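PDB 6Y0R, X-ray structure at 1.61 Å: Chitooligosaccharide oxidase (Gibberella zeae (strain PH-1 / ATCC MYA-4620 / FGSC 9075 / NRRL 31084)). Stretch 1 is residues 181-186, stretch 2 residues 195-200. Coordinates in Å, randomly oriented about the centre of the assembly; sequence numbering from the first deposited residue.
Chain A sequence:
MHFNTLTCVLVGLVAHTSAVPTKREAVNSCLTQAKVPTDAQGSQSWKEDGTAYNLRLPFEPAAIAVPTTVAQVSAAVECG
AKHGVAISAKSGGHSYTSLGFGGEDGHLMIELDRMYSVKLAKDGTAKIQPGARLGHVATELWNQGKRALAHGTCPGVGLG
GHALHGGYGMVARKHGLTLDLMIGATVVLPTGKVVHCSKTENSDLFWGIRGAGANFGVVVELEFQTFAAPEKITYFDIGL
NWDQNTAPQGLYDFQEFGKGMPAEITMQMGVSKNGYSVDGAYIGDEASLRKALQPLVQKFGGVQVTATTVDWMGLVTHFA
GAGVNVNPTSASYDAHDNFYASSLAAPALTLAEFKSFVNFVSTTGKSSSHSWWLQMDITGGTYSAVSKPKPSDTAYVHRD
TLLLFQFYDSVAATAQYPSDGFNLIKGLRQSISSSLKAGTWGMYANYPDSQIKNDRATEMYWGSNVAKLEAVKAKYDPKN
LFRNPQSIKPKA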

# COMPACT_ATOMS: atom_id res chain seq x y z
N LEU A 181 -8.31 -8.77 7.31
CA LEU A 181 -8.50 -10.24 7.47
C LEU A 181 -7.35 -10.84 8.25
O LEU A 181 -7.27 -12.06 8.38
CB LEU A 181 -8.65 -10.87 6.08
CG LEU A 181 -10.00 -10.59 5.40
CD1 LEU A 181 -10.08 -11.27 4.05
CD2 LEU A 181 -11.16 -11.00 6.28
N MET A 182 -6.45 -10.01 8.77
CA MET A 182 -5.35 -10.47 9.61
C MET A 182 -5.93 -10.93 10.96
O MET A 182 -6.73 -10.19 11.57
CB MET A 182 -4.31 -9.37 9.81
CG MET A 182 -2.98 -9.87 10.34
SD MET A 182 -1.79 -8.49 10.65
CE MET A 182 -1.91 -7.72 9.04
N ILE A 183 -5.54 -12.11 11.41
CA ILE A 183 -5.99 -12.67 12.71
C ILE A 183 -4.80 -12.92 13.63
O ILE A 183 -5.04 -13.20 14.82
CB ILE A 183 -6.82 -13.95 12.49
CG1 ILE A 183 -6.02 -15.06 11.82
CG2 ILE A 183 -8.09 -13.61 11.73
CD1 ILE A 183 -6.83 -16.35 11.71
N GLY A 184 -3.58 -12.85 13.14
CA GLY A 184 -2.40 -13.05 14.00
C GLY A 184 -1.14 -12.62 13.32
O GLY A 184 -1.15 -12.43 12.12
N ALA A 185 -0.06 -12.45 14.08
CA ALA A 185 1.26 -12.14 13.51
C ALA A 185 2.35 -12.62 14.47
O ALA A 185 2.12 -12.67 15.70
CB ALA A 185 1.42 -10.65 13.25
N THR A 186 3.49 -12.94 13.90
CA THR A 186 4.71 -13.22 14.65
C THR A 186 5.68 -12.09 14.39
O THR A 186 5.97 -11.78 13.21
CB THR A 186 5.21 -14.63 14.31
OG1 THR A 186 4.11 -15.51 14.56
CG2 THR A 186 6.41 -15.00 15.14
N VAL A 195 7.68 -12.88 19.41
CA VAL A 195 6.37 -12.90 20.11
C VAL A 195 5.26 -13.17 19.09
O VAL A 195 5.38 -12.83 17.89
CB VAL A 195 6.15 -11.61 20.92
CG1 VAL A 195 7.34 -11.37 21.83
CG2 VAL A 195 5.91 -10.39 20.07
N HIS A 196 4.19 -13.74 19.59
CA HIS A 196 2.93 -13.88 18.84
C HIS A 196 1.97 -12.79 19.32
O HIS A 196 1.98 -12.47 20.54
CB HIS A 196 2.40 -15.32 18.98
CG HIS A 196 1.13 -15.52 18.23
ND1 HIS A 196 1.11 -15.72 16.86
CD2 HIS A 196 -0.15 -15.49 18.63
CE1 HIS A 196 -0.13 -15.84 16.46
NE2 HIS A 196 -0.93 -15.70 17.51
N CYS A 197 1.19 -12.20 18.41
CA CYS A 197 0.12 -11.27 18.76
C CYS A 197 -1.14 -11.54 17.92
O CYS A 197 -1.05 -12.18 16.84
CB CYS A 197 0.63 -9.83 18.70
SG CYS A 197 1.03 -9.25 17.02
N SER A 198 -2.25 -11.09 18.44
CA SER A 198 -3.62 -11.34 17.95
C SER A 198 -4.56 -10.39 18.67
O SER A 198 -4.08 -9.61 19.51
CB SER A 198 -3.99 -12.78 18.17
OG SER A 198 -4.24 -12.98 19.55
N LYS A 199 -5.84 -10.43 18.36
CA LYS A 199 -6.86 -9.67 19.11
C LYS A 199 -6.79 -10.08 20.59
O LYS A 199 -7.22 -9.26 21.41
CB LYS A 199 -8.25 -9.87 18.51
CG LYS A 199 -8.54 -8.99 17.30
CD LYS A 199 -9.65 -9.54 16.43
CE LYS A 199 -9.13 -10.30 15.22
NZ LYS A 199 -9.79 -11.63 15.04
N THR A 200 -6.25 -11.25 20.94
CA THR A 200 -6.37 -11.81 22.33
C THR A 200 -5.02 -11.98 23.01
O THR A 200 -4.98 -12.38 24.18
CB THR A 200 -7.15 -13.13 22.34
OG1 THR A 200 -6.34 -14.09 21.68
CG2 THR A 200 -8.53 -12.99 21.72
O HOH W 1 -6.98 -12.16 16.35
O HOH W 2 -4.03 -15.78 16.24

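The strongest polar link between the stretches is a reciprocal pair of backbone hydrogen bonds. Ala185 N donates to Cys197 O over 2.9 Å with an N-H...O angle of 154°, and Cys197 N donates to Ala185 O, also over 2.9 Å, at 164°. Two short, nearly linear bonds closing a ring between the same two residues identify a hydrogen-bonded antiparallel pair, and the strand axes agree: their N-to-C directions differ by 164°, with a closest approach of 4.8 Å. The CA atoms follow the alternation expected of antiparallel strands, with Ala185 CA and Cys197 CA 5.4 Å apart at the bonded pair and Thr186 CA and His196 CA 4.6 Å apart at the adjoining non-hydrogen-bonded pair.

Weaker CA-H...O contacts flank these bonds. Thr186 CA lies 3.3 Å from Val195 O, with an angle of 143° at the hydrogen; Gly184 CA approaches Cys197 O to 3.3 Å at 128°, and His196 CA approaches Ala185 O to 3.5 Å at 140°. Each carbonyl oxygen thus meets a CA hydrogen polarised by the adjacent peptide groups.

Beyond Gly184, water takes over from direct pairing. Water 1 donates to Ile183 O at 2.7 Å and accepts from Lys199 N at 2.9 Å, bridging two backbone groups that do not bond directly. Water 2 donates to Ile183 O at 3.1 Å and makes a weak hydrogen bond of 3.4 Å with His196 NE2, so the same carbonyl serves both bridges. Within the second stretch, Thr200 N donates to Ser198 OG at 3.0 Å and 156°, tying the Ser198 side chain to the backbone two residues on.

Side-chain packing divides between the sheet faces. Ala185 and Cys197 share one, where Ala185 CB meets Cys197 SG at 4.0 Å, an apolar contact between two buried residues. Thr186 and His196 share the other: Thr186 OG1 sits 3.8 Å from His196 ND1, at the ring edge and near its plane. Ala185 O is 3.4 Å from His196 ND1, but the angle is too poor for a hydrogen bond. The imidazole reaches back along the first strand, bringing His196 CE1 to 4.4 Å from Gly184 CA. An ideal CB on Gly184 would lie just 3.2 Å from His196 CE1, a tight approach that the absence of a side chain avoids.

At the periphery, Ser198 CB packs 3.5 Å from Ile183 O, and Lys199 NZ comes within 4.2 Å of Ile183 CG2. Together the stretches bury 334 Å², summed over both sides.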